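Local coordinates for RagB/SusD domain protein (Flavobacterium johnsoniae, PDB 5J90) that binds chitin as a SusD-like protein and probably serves chitin uptake at the outer membrane, as part of a polysaccharide utilization system, at residues Phe115-Leu120 and Ala170-Arg175; Leu122-Met127 and Phe162-Thr167; Gly31-Met36 and Glu185-Thr190. One frame throughout, in Å; residues are numbered along the deposited sequence. Where two conformers were deposited one is given.

Interactions 1 and 2 are two levels of one antiparallel helix pair, 113-134 with 154-177; their centres lie about 11 Å apart, and L120 CD1 packs on T167 CG2 between them. Interaction 3 sits to the side, about 15 and 16 Å from the other two centres, where the short helix 33-37 meets the loop leading into helix 196-213. The contacts are nested along the chain: 122-127 with 162-167 lies inside the loop closed by 115-120 with 170-175, which lies inside that closed by 31-36 with 185-190. F33 and M36 reach helix 113-134 near F115, S119 and L122, tying the N-terminal part of the model to this helical portion of the SusD-like fold.

Interaction 1: residues Phe115-Leu120 and Ala170-Arg175; sequences FYALSL and AELTKR
A117 presses its one methyl against the start of two side chains: its CB lies 3.9 Å from L172 CG and 4.1 Å from E171 CB. With so small a residue at the crossing, the backbones come close, the CA atoms of A117 and E171 being 6.5 Å apart. L118 and L172 then cross at about a right angle, touching by one branch each, L118 CD2 to L172 CD1 at 3.9 Å. The carboxylate of E171 has a different role. With CG anti to the backbone N (chi1 179°) and a bend at chi2, it lies along its own helix toward K174 and R175. R175 NE, 2.8 Å from E171 OE2, donates to the anti lone pair of that oxygen, and NH2 reaches the same atom. K174 NZ bridges to OE1 from the syn side, well out of the carboxylate plane. An alanine in place of E171 would probably cost K174 this salt bridge and leave R175 held by NH1 to E180. The axes of 115-120 and 170-175 come to 9.3 Å at closest, at 134°. Beyond them, helix 196-213 packs on the apolar layer, W199 against L118 and Y196 and V200 against L172, while Y116 touches helix 83-108.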
ATOM      1  N   PHE A 115      17.216 -15.319 -30.154  1.00 13.68           N
ATOM      2  CA  PHE A 115      15.902 -14.745 -30.435  1.00 14.02           C
ATOM      3  C   PHE A 115      14.996 -14.802 -29.203  1.00 13.40           C
ATOM      4  O   PHE A 115      14.211 -13.883 -28.964  1.00 12.24           O
ATOM      5  CB  PHE A 115      15.243 -15.431 -31.634  1.00 14.99           C
ATOM      6  CG  PHE A 115      15.945 -15.169 -32.938  1.00 16.51           C
ATOM      7  CD1 PHE A 115      15.887 -13.920 -33.533  1.00 23.35           C
ATOM      8  CD2 PHE A 115      16.661 -16.170 -33.567  1.00 25.39           C
ATOM      9  CE1 PHE A 115      16.535 -13.674 -34.733  1.00 26.25           C
ATOM     10  CE2 PHE A 115      17.314 -15.933 -34.766  1.00 26.29           C
ATOM     11  CZ  PHE A 115      17.251 -14.685 -35.346  1.00 28.00           C
ATOM     12  N   TYR A 116      15.108 -15.873 -28.428  1.00 12.01           N
ATOM     13  CA  TYR A 116      14.364 -15.970 -27.175  1.00 11.97           C
ATOM     14  C   TYR A 116      14.755 -14.815 -26.248  1.00 12.53           C
ATOM     15  O   TYR A 116      13.897 -14.120 -25.710  1.00 11.37           O
ATOM     16  CB  TYR A 116      14.616 -17.321 -26.507  1.00 13.78           C
ATOM     17  CG  TYR A 116      13.987 -17.486 -25.138  1.00 12.55           C
ATOM     18  CD1 TYR A 116      12.651 -17.162 -24.914  1.00 13.43           C
ATOM     19  CD2 TYR A 116      14.724 -17.990 -24.076  1.00 16.12           C
ATOM     20  CE1 TYR A 116      12.074 -17.330 -23.659  1.00 14.38           C
ATOM     21  CE2 TYR A 116      14.157 -18.162 -22.822  1.00 15.79           C
ATOM     22  CZ  TYR A 116      12.835 -17.825 -22.621  1.00 14.07           C
ATOM     23  OH  TYR A 116      12.269 -17.991 -21.372  1.00 16.91           O
ATOM     24  N   ALA A 117      16.051 -14.611 -26.062  1.00 11.75           N
ATOM     25  CA  ALA A 117      16.542 -13.512 -25.233  1.00 11.34           C
ATOM     26  C   ALA A 117      16.003 -12.154 -25.678  1.00 11.12           C
ATOM     27  O   ALA A 117      15.525 -11.363 -24.860  1.00 11.71           O
ATOM     28  CB  ALA A 117      18.066 -13.495 -25.227  1.00 11.80           C
ATOM     29  N   LEU A 118      16.063 -11.879 -26.978  1.00 11.45           N
ATOM     30  CA  LEU A 118      15.596 -10.599 -27.486  1.00 10.42           C
ATOM     31  C   LEU A 118      14.093 -10.452 -27.252  1.00 10.12           C
ATOM     32  O   LEU A 118      13.614  -9.361 -26.910  1.00 10.97           O
ATOM     33  CB  LEU A 118      15.958 -10.430 -28.970  1.00 11.93           C
ATOM     34  CG  LEU A 118      17.467 -10.273 -29.170  1.00 11.23           C
ATOM     35  CD1 LEU A 118      17.863 -10.602 -30.610  1.00 13.86           C
ATOM     36  CD2 LEU A 118      17.920  -8.863 -28.806  1.00 12.96           C
ATOM     37  N   SER A 119      13.349 -11.546 -27.419  1.00 11.05           N
ATOM     38  CA  SER A 119      11.903 -11.508 -27.186  1.00 10.70           C
ATOM     39  C   SER A 119      11.592 -11.186 -25.725  1.00 10.61           C
ATOM     40  O   SER A 119      10.620 -10.478 -25.452  1.00 10.06           O
ATOM     41  CB  SER A 119      11.204 -12.809 -27.622  1.00 11.43           C
ATOM     42  OG  SER A 119      11.391 -13.861 -26.692  1.00 12.67           O
ATOM     43  N   LEU A 120      12.419 -11.675 -24.800  1.00 10.44           N
ATOM     44  CA  LEU A 120      12.211 -11.395 -23.377  1.00 10.13           C
ATOM     45  C   LEU A 120      12.402  -9.915 -23.055  1.00  9.65           C
ATOM     46  O   LEU A 120      11.646  -9.329 -22.274  1.00  9.34           O
ATOM     47  CB  LEU A 120      13.138 -12.246 -22.506  1.00 10.49           C
ATOM     48  CG  LEU A 120      12.815 -13.741 -22.440  1.00  9.71           C
ATOM     49  CD1 LEU A 120      13.882 -14.465 -21.635  1.00 11.70           C
ATOM     50  CD2 LEU A 120      11.426 -13.960 -21.838  1.00 12.17           C
ATOM     51  N   ALA A 170      22.248 -12.784 -19.652  1.00 11.90           N
ATOM     52  CA  ALA A 170      23.247 -13.855 -19.617  1.00 12.62           C
ATOM     53  C   ALA A 170      23.436 -14.466 -21.001  1.00 13.67           C
ATOM     54  O   ALA A 170      24.567 -14.686 -21.435  1.00 14.14           O
ATOM     55  CB  ALA A 170      22.844 -14.917 -18.615  1.00 13.26           C
ATOM     56  N   GLU A 171      22.338 -14.721 -21.701  1.00 12.40           N
ATOM     57  CA  GLU A 171      22.399 -15.363 -23.014  1.00 14.41           C
ATOM     58  C   GLU A 171      23.120 -14.489 -24.036  1.00 13.61           C
ATOM     59  O   GLU A 171      24.027 -14.957 -24.742  1.00 14.51           O
ATOM     60  CB  GLU A 171      20.994 -15.721 -23.513  1.00 14.10           C
ATOM     61  CG  GLU A 171      20.973 -16.370 -24.893  1.00 15.32           C
ATOM     62  CD  GLU A 171      21.622 -17.743 -24.916  1.00 22.11           C
ATOM     63  OE1 GLU A 171      21.508 -18.473 -23.911  1.00 22.68           O
ATOM     64  OE2 GLU A 171      22.243 -18.094 -25.943  1.00 20.52           O
ATOM     65  N   LEU A 172      22.738 -13.221 -24.127  1.00 12.05           N
ATOM     66  CA  LEU A 172      23.361 -12.343 -25.115  1.00 12.95           C
ATOM     67  C   LEU A 172      24.814 -12.026 -24.761  1.00 13.40           C
ATOM     68  O   LEU A 172      25.662 -11.911 -25.650  1.00 13.58           O
ATOM     69  CB  LEU A 172      22.562 -11.057 -25.301  1.00 12.35           C
ATOM     70  CG  LEU A 172      21.171 -11.255 -25.901  1.00 12.76           C
ATOM     71  CD1 LEU A 172      20.464  -9.917 -25.998  1.00 13.44           C
ATOM     72  CD2 LEU A 172      21.241 -11.942 -27.271  1.00 12.84           C
ATOM     73  N   THR A 173      25.110 -11.880 -23.474  1.00 12.26           N
ATOM     74  CA  THR A 173      26.475 -11.591 -23.044  1.00 13.95           C
ATOM     75  C   THR A 173      27.395 -12.762 -23.389  1.00 14.09           C
ATOM     76  O   THR A 173      28.531 -12.555 -23.822  1.00 15.43           O
ATOM     77  CB  THR A 173      26.544 -11.259 -21.545  1.00 12.70           C
ATOM     78  OG1 THR A 173      25.808 -10.051 -21.302  1.00 13.78           O
ATOM     79  CG2 THR A 173      27.986 -11.055 -21.116  1.00 14.87           C
ATOM     80  N   LYS A 174      26.896 -13.981 -23.225  1.00 14.56           N
ATOM     81  CA  LYS A 174      27.639 -15.180 -23.620  1.00 17.06           C
ATOM     82  C   LYS A 174      28.034 -15.118 -25.100  1.00 19.23           C
ATOM     83  O   LYS A 174      29.194 -15.364 -25.465  1.00 17.83           O
ATOM     84  CB  LYS A 174      26.791 -16.425 -23.348  1.00 18.71           C
ATOM     85  CG  LYS A 174      27.404 -17.731 -23.813  1.00 21.78           C
ATOM     86  CD  LYS A 174      26.478 -18.897 -23.502  1.00 24.27           C
ATOM     87  CE  LYS A 174      25.225 -18.851 -24.362  1.00 28.30           C
ATOM     88  NZ  LYS A 174      24.316 -20.003 -24.078  1.00 41.57           N
ATOM     89  N   ARG A 175      27.079 -14.763 -25.953  1.00 15.60           N
ATOM     90  CA  ARG A 175      27.335 -14.689 -27.387  1.00 14.94           C
ATOM     91  C   ARG A 175      28.284 -13.555 -27.750  1.00 19.42           C
ATOM     92  O   ARG A 175      29.140 -13.709 -28.623  1.00 19.27           O
ATOM     93  CB  ARG A 175      26.014 -14.584 -28.150  1.00 17.13           C
ATOM     94  CG  ARG A 175      25.187 -15.848 -28.010  1.00 17.64           C
ATOM     95  CD  ARG A 175      23.794 -15.708 -28.590  1.00 17.85           C
ATOM     96  NE  ARG A 175      23.011 -16.903 -28.313  1.00 18.20           N
ATOM     97  CZ  ARG A 175      22.765 -17.868 -29.193  1.00 19.50           C
ATOM     98  NH1 ARG A 175      23.212 -17.771 -30.440  1.00 22.77           N
ATOM     99  NH2 ARG A 175      22.050 -18.921 -28.823  1.00 22.45           N
TER

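Interaction 2: residues Leu122-Met127 and Phe162-Thr167; sequences LKVEGM and FAELDT
K123 reaches across to E164 with a fully stretched chain, its CG anti to the backbone N (chi1 -178°) and each later torsion near 180°. From CB, which points toward the partner helix, and CG, the chain passes to CD, the first of its atoms to come alongside the carboxylate, 3.9 Å from E164 OE2. CE draws a little nearer to that oxygen, and NZ completes the approach with a salt bridge of 2.8 Å to E164 OE2. The ammonium arrives on the syn side of the oxygen but 32° out of the carboxylate plane, and the two side chains stand roughly perpendicular. Y139 serves both partners: its hydroxyl bonds to the other oxygen, E164 OE1, and its ring makes a cation-pi contact with K123. The carboxylate is thus held at both oxygens, which probably limits its rotation.

Beside this polar pair, V124 CG2 makes a van der Waals contact with E164 OE1 at 3.5 Å. The apolar layer begins where the same methyl meets L165 CD2 at 4.1 Å, and helix 196-213 continues it, with L206 and L210 packed on V124. The axes of 122-127 and 162-167 come to 10.0 Å at closest, at 154°, a shallow antiparallel crossing as in a helical hairpin. Such paired antiparallel helices are the building pattern of the TPR-like helical framework known from SusD-family proteins.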
ATOM      1  N   LEU A 122      12.038  -7.336 -25.141  1.00  9.94           N
ATOM      2  CA  LEU A 122      10.878  -6.644 -25.696  1.00  9.99           C
ATOM      3  C   LEU A 122       9.610  -6.912 -24.887  1.00  8.79           C
ATOM      4  O   LEU A 122       8.780  -6.018 -24.705  1.00 10.01           O
ATOM      5  CB  LEU A 122      10.664  -7.055 -27.153  1.00 13.53           C
ATOM      6  CG  LEU A 122      11.468  -6.255 -28.159  1.00 16.79           C
ATOM      7  CD1 LEU A 122      11.345  -6.907 -29.529  1.00 17.68           C
ATOM      8  CD2 LEU A 122      10.969  -4.817 -28.188  1.00 15.76           C
ATOM      9  N   LYS A 123       9.465  -8.150 -24.418  1.00  9.54           N
ATOM     10  CA  LYS A 123       8.331  -8.539 -23.591  1.00 10.07           C
ATOM     11  C   LYS A 123       8.269  -7.676 -22.329  1.00  9.22           C
ATOM     12  O   LYS A 123       7.210  -7.122 -22.003  1.00  9.72           O
ATOM     13  CB  LYS A 123       8.445 -10.011 -23.204  1.00  9.81           C
ATOM     14  CG  LYS A 123       7.289 -10.550 -22.371  1.00 10.39           C
ATOM     15  CD  LYS A 123       7.649 -11.936 -21.848  1.00 10.28           C
ATOM     16  CE  LYS A 123       6.473 -12.609 -21.135  1.00 10.86           C
ATOM     17  NZ  LYS A 123       6.896 -13.888 -20.515  1.00 11.97           N
ATOM     18  N   VAL A 124       9.394  -7.555 -21.630  1.00  8.98           N
ATOM     19  CA  VAL A 124       9.415  -6.770 -20.404  1.00  9.39           C
ATOM     20  C   VAL A 124       9.175  -5.286 -20.724  1.00  8.29           C
ATOM     21  O   VAL A 124       8.441  -4.600 -20.005  1.00  8.09           O
ATOM     22  CB  VAL A 124      10.718  -6.996 -19.626  1.00  8.01           C
ATOM     23  CG1 VAL A 124      10.786  -6.060 -18.416  1.00  9.43           C
ATOM     24  CG2 VAL A 124      10.814  -8.457 -19.183  1.00  9.34           C
ATOM     25  N   GLU A 125       9.750  -4.795 -21.817  1.00  7.87           N
ATOM     26  CA  GLU A 125       9.515  -3.406 -22.208  1.00  8.05           C
ATOM     27  C   GLU A 125       8.031  -3.121 -22.426  1.00  7.92           C
ATOM     28  O   GLU A 125       7.515  -2.100 -21.971  1.00  9.22           O
ATOM     29  CB  GLU A 125      10.324  -3.052 -23.460  1.00  8.49           C
ATOM     30  CG  GLU A 125       9.896  -1.752 -24.147  1.00  9.03           C
ATOM     31  CD  GLU A 125       9.952  -0.503 -23.264  1.00  8.95           C
ATOM     32  OE1 GLU A 125      10.583  -0.519 -22.174  1.00  9.55           O
ATOM     33  OE2 GLU A 125       9.343   0.514 -23.680  1.00  9.73           O
ATOM     34  N   GLY A 126       7.325  -4.023 -23.103  1.00  8.40           N
ATOM     35  CA  GLY A 126       5.906  -3.804 -23.319  1.00  9.21           C
ATOM     36  C   GLY A 126       5.051  -4.108 -22.100  1.00  9.19           C
ATOM     37  O   GLY A 126       4.108  -3.367 -21.780  1.00  8.83           O
ATOM     38  N   MET A 127       5.357  -5.199 -21.408  1.00  8.21           N
ATOM     39  CA  MET A 127       4.466  -5.654 -20.342  1.00  7.51           C
ATOM     40  C   MET A 127       4.635  -4.958 -18.986  1.00  8.64           C
ATOM     41  O   MET A 127       3.684  -4.933 -18.198  1.00  8.01           O
ATOM     42  CB  MET A 127       4.488  -7.184 -20.208  1.00  9.16           C
ATOM     43  CG  MET A 127       4.088  -7.915 -21.507  1.00 10.71           C
ATOM     44  SD  MET A 127       2.472  -7.441 -22.182  1.00 10.58           S
ATOM     45  CE  MET A 127       1.376  -8.072 -20.914  1.00 11.22           C
ATOM     46  N   PHE A 162      12.311  -9.339 -13.610  1.00  7.93           N
ATOM     47  CA  PHE A 162      13.734  -9.277 -13.274  1.00  8.09           C
ATOM     48  C   PHE A 162      14.441 -10.566 -13.688  1.00  9.57           C
ATOM     49  O   PHE A 162      15.582 -10.520 -14.159  1.00  9.40           O
ATOM     50  CB  PHE A 162      13.931  -9.047 -11.770  1.00  8.73           C
ATOM     51  CG  PHE A 162      13.594  -7.647 -11.294  1.00  8.24           C
ATOM     52  CD1 PHE A 162      14.158  -6.521 -11.889  1.00  9.45           C
ATOM     53  CD2 PHE A 162      12.746  -7.464 -10.210  1.00  8.61           C
ATOM     54  CE1 PHE A 162      13.867  -5.237 -11.431  1.00  9.22           C
ATOM     55  CE2 PHE A 162      12.443  -6.189  -9.748  1.00  9.14           C
ATOM     56  CZ  PHE A 162      13.007  -5.067 -10.361  1.00  7.95           C
ATOM     57  N   ALA A 163      13.776 -11.712 -13.516  1.00  9.00           N
ATOM     58  CA  ALA A 163      14.375 -13.005 -13.879  1.00  9.42           C
ATOM     59  C   ALA A 163      14.484 -13.168 -15.392  1.00 10.41           C
ATOM     60  O   ALA A 163      15.451 -13.744 -15.892  1.00 10.20           O
ATOM     61  CB  ALA A 163      13.570 -14.169 -13.277  1.00 10.30           C
ATOM     62  N   GLU A 164      13.489 -12.670 -16.117  1.00  9.19           N
ATOM     63  CA  GLU A 164      13.539 -12.677 -17.576  1.00 10.06           C
ATOM     64  C   GLU A 164      14.691 -11.818 -18.086  1.00  8.74           C
ATOM     65  O   GLU A 164      15.412 -12.213 -19.006  1.00  9.74           O
ATOM     66  CB  GLU A 164      12.202 -12.225 -18.150  1.00 10.25           C
ATOM     67  CG  GLU A 164      11.129 -13.292 -17.977  1.00 10.05           C
ATOM     68  CD  GLU A 164       9.721 -12.797 -18.265  1.00 12.46           C
ATOM     69  OE1 GLU A 164       9.485 -11.564 -18.221  1.00 12.83           O
ATOM     70  OE2 GLU A 164       8.842 -13.653 -18.531  1.00 12.45           O
ATOM     71  N   LEU A 165      14.879 -10.644 -17.497  1.00  9.64           N
ATOM     72  CA  LEU A 165      16.037  -9.840 -17.865  1.00  9.78           C
ATOM     73  C   LEU A 165      17.351 -10.552 -17.522  1.00  9.57           C
ATOM     74  O   LEU A 165      18.313 -10.452 -18.285  1.00  9.73           O
ATOM     75  CB  LEU A 165      15.967  -8.455 -17.226  1.00  9.48           C
ATOM     76  CG  LEU A 165      14.793  -7.588 -17.698  1.00  8.30           C
ATOM     77  CD1 LEU A 165      14.829  -6.244 -16.989  1.00 11.32           C
ATOM     78  CD2 LEU A 165      14.802  -7.406 -19.205  1.00 11.56           C
ATOM     79  N   ASP A 166      17.402 -11.267 -16.393  1.00  8.95           N
ATOM     80  CA  ASP A 166      18.594 -12.065 -16.057  1.00  9.56           C
ATOM     81  C   ASP A 166      18.902 -13.068 -17.167  1.00 11.33           C
ATOM     82  O   ASP A 166      20.046 -13.183 -17.607  1.00 11.42           O
ATOM     83  CB  ASP A 166      18.411 -12.850 -14.749  1.00 10.40           C
ATOM     84  CG  ASP A 166      18.387 -11.970 -13.517  1.00 11.56           C
ATOM     85  OD1 ASP A 166      18.898 -10.827 -13.561  1.00 11.47           O
ATOM     86  OD2 ASP A 166      17.860 -12.462 -12.487  1.00 13.11           O
ATOM     87  N   THR A 167      17.881 -13.795 -17.605  1.00  9.96           N
ATOM     88  CA  THR A 167      18.043 -14.802 -18.654  1.00 11.61           C
ATOM     89  C   THR A 167      18.542 -14.172 -19.955  1.00 12.05           C
ATOM     90  O   THR A 167      19.511 -14.653 -20.561  1.00 12.62           O
ATOM     91  CB  THR A 167      16.718 -15.526 -18.898  1.00 12.26           C
ATOM     92  OG1 THR A 167      16.347 -16.233 -17.705  1.00 14.45           O
ATOM     93  CG2 THR A 167      16.838 -16.516 -20.050  1.00 15.54           C
TER

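Interaction 3: residues Gly31-Met36 and Glu185-Thr190; sequences GGFAPM and ESTDMT
A 3-10 turn at 31-32 leads into a short helix, and this faces an irregular loop, where 185-187 keep helical torsions without regular bonds; the nearest CA atoms, those of F33 and T187, are 7.1 Å apart. T187 makes the closer touch with a methyl: its CG2 lies 3.6 Å from F33 CB and 3.9 Å from F33 CG, approaching the ring obliquely. That methyl stands anti to the backbone N of T187 (chi1 -57° for OG1), which brings carbon to the phenylalanine. F184 meets the same ring edge-to-face, and F115, L118 and L122 of helix 113-134 also pack on F33.

Farther along, in the conformer given, M189 bends at chi3 and lays SD 4.0 Å from A34 CA; the side chain has a second conformer, so this touch is less certain. Between the two touches, D188 OD1 takes a bond from T190 OG1 at 2.8 Å, and D188 OD2 is held by G194 N and W199 NE1. No hydrogen bond joins the two segments, so their fit rests mainly on the T187 methyl against F33, while the polar bonds around D188 probably help to shape the loop and fix how T187 is presented.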
ATOM      1  N   GLY A  31       9.198 -13.202 -37.838  1.00 18.05           N
ATOM      2  CA  GLY A  31       7.990 -12.447 -38.126  1.00 16.03           C
ATOM      3  C   GLY A  31       7.244 -11.963 -36.894  1.00 16.12           C
ATOM      4  O   GLY A  31       6.425 -11.043 -36.965  1.00 17.21           O
ATOM      5  N   GLY A  32       7.529 -12.581 -35.754  1.00 16.27           N
ATOM      6  CA  GLY A  32       6.855 -12.223 -34.518  1.00 15.88           C
ATOM      7  C   GLY A  32       7.331 -10.908 -33.924  1.00 13.19           C
ATOM      8  O   GLY A  32       6.638 -10.305 -33.095  1.00 13.06           O
ATOM      9  N   PHE A  33       8.511 -10.453 -34.338  1.00 12.53           N
ATOM     10  CA  PHE A  33       9.075  -9.241 -33.756  1.00 11.72           C
ATOM     11  C   PHE A  33       8.384  -7.951 -34.184  1.00 12.52           C
ATOM     12  O   PHE A  33       8.200  -7.043 -33.370  1.00 12.69           O
ATOM     13  CB  PHE A  33      10.585  -9.179 -33.993  1.00 11.61           C
ATOM     14  CG  PHE A  33      11.358 -10.119 -33.120  1.00 12.23           C
ATOM     15  CD1 PHE A  33      11.626 -11.414 -33.534  1.00 14.12           C
ATOM     16  CD2 PHE A  33      11.800  -9.713 -31.869  1.00 12.64           C
ATOM     17  CE1 PHE A  33      12.328 -12.283 -32.721  1.00 13.84           C
ATOM     18  CE2 PHE A  33      12.507 -10.577 -31.051  1.00 13.20           C
ATOM     19  CZ  PHE A  33      12.773 -11.867 -31.476  1.00 13.40           C
ATOM     20  N   ALA A  34       7.972  -7.864 -35.449  1.00 12.62           N
ATOM     21  CA  ALA A  34       7.380  -6.628 -35.950  1.00 12.67           C
ATOM     22  C   ALA A  34       6.163  -6.158 -35.149  1.00 12.30           C
ATOM     23  O   ALA A  34       6.078  -4.982 -34.800  1.00 12.04           O
ATOM     24  CB  ALA A  34       7.054  -6.744 -37.446  1.00 13.82           C
ATOM     25  N   PRO A  35       5.211  -7.064 -34.863  1.00 12.58           N
ATOM     26  CA  PRO A  35       4.056  -6.613 -34.073  1.00 12.50           C
ATOM     27  C   PRO A  35       4.432  -6.208 -32.642  1.00 12.06           C
ATOM     28  O   PRO A  35       3.724  -5.392 -32.058  1.00 12.71           O
ATOM     29  CB  PRO A  35       3.125  -7.832 -34.046  1.00 13.48           C
ATOM     30  CG  PRO A  35       3.652  -8.791 -35.053  1.00 21.77           C
ATOM     31  CD  PRO A  35       5.070  -8.443 -35.368  1.00 13.36           C
ATOM     32  N   MET A  36       5.502  -6.768 -32.084  1.00 11.56           N
ATOM     33  CA  MET A  36       5.980  -6.294 -30.777  1.00 11.03           C
ATOM     34  C   MET A  36       6.495  -4.860 -30.896  1.00 11.62           C
ATOM     35  O   MET A  36       6.065  -3.970 -30.160  1.00 11.42           O
ATOM     36  CB  MET A  36       7.058  -7.216 -30.205  1.00 10.65           C
ATOM     37  CG  MET A  36       6.600  -8.651 -30.054  1.00 11.91           C
ATOM     38  SD  MET A  36       7.793  -9.705 -29.189  1.00 12.29           S
ATOM     39  CE  MET A  36       7.564  -9.130 -27.494  1.00 12.56           C
ATOM     40  N   GLU A 185      20.070  -8.155 -37.247  1.00 15.93           N
ATOM     41  CA  GLU A 185      20.005  -6.826 -37.860  1.00 15.41           C
ATOM     42  C   GLU A 185      18.793  -6.619 -38.781  1.00 16.50           C
ATOM     43  O   GLU A 185      18.119  -5.594 -38.697  1.00 17.75           O
ATOM     44  CB  GLU A 185      21.301  -6.452 -38.601  1.00 19.75           C
ATOM     45  CG  GLU A 185      21.217  -5.054 -39.199  1.00 18.64           C
ATOM     46  CD  GLU A 185      22.530  -4.530 -39.748  1.00 23.12           C
ATOM     47  OE1 GLU A 185      23.534  -5.273 -39.748  1.00 25.26           O
ATOM     48  OE2 GLU A 185      22.544  -3.358 -40.177  1.00 24.02           O
ATOM     49  N   SER A 186      18.511  -7.594 -39.639  1.00 19.33           N
ATOM     50  CA  SER A 186      17.409  -7.450 -40.593  1.00 18.42           C
ATOM     51  C   SER A 186      16.032  -7.435 -39.925  1.00 18.15           C
ATOM     52  O   SER A 186      15.053  -6.981 -40.516  1.00 21.63           O
ATOM     53  CB  SER A 186      17.469  -8.536 -41.673  1.00 19.99           C
ATOM     54  OG  SER A 186      17.303  -9.830 -41.127  1.00 23.61           O
ATOM     55  N   THR A 187      15.968  -7.921 -38.689  1.00 15.70           N
ATOM     56  CA  THR A 187      14.707  -7.981 -37.950  1.00 15.24           C
ATOM     57  C   THR A 187      14.546  -6.791 -36.995  1.00 14.53           C
ATOM     58  O   THR A 187      13.425  -6.375 -36.688  1.00 15.73           O
ATOM     59  CB  THR A 187      14.608  -9.292 -37.157  1.00 15.02           C
ATOM     60  OG1 THR A 187      14.749 -10.409 -38.047  1.00 18.21           O
ATOM     61  CG2 THR A 187      13.277  -9.398 -36.439  1.00 16.52           C
ATOM     62  N   ASP A 188      15.670  -6.256 -36.528  1.00 13.16           N
ATOM     63  CA  ASP A 188      15.670  -5.165 -35.557  1.00 13.91           C
ATOM     64  C   ASP A 188      15.025  -3.909 -36.158  1.00 14.68           C
ATOM     65  O   ASP A 188      15.236  -3.592 -37.331  1.00 18.65           O
ATOM     66  CB  ASP A 188      17.112  -4.885 -35.135  1.00 12.30           C
ATOM     67  CG  ASP A 188      17.220  -4.161 -33.802  1.00 13.35           C
ATOM     68  OD1 ASP A 188      16.194  -3.655 -33.300  1.00 12.00           O
ATOM     69  OD2 ASP A 188      18.357  -4.093 -33.277  1.00 12.18           O
ATOM     70  N   MET A 189      14.220  -3.214 -35.358  1.00 13.14           N
ATOM     71  CA  MET A 189      13.562  -1.991 -35.794  0.55 14.17           C
ATOM     72  C   MET A 189      13.834  -0.854 -34.814  1.00 12.46           C
ATOM     73  O   MET A 189      12.967  -0.027 -34.551  1.00 13.78           O
ATOM     74  CB  MET A 189      12.057  -2.231 -35.930  0.55 13.68           C
ATOM     75  CG  MET A 189      11.716  -3.390 -36.852  0.55 15.05           C
ATOM     76  SD  MET A 189       9.949  -3.677 -36.968  0.55 15.05           S
ATOM     77  CE  MET A 189       9.397  -2.087 -37.591  0.55 13.54           C
ATOM     78  N   THR A 190      15.045  -0.825 -34.278  1.00 13.95           N
ATOM     79  CA  THR A 190      15.422   0.184 -33.293  1.00 13.23           C
ATOM     80  C   THR A 190      16.651   0.927 -33.773  1.00 13.03           C
ATOM     81  O   THR A 190      17.027   0.835 -34.945  1.00 15.87           O
ATOM     82  CB  THR A 190      15.753  -0.459 -31.935  1.00 11.30           C
ATOM     83  OG1 THR A 190      16.931  -1.270 -32.055  1.00 11.51           O
ATOM     84  CG2 THR A 190      14.589  -1.322 -31.439  1.00 12.87           C
TER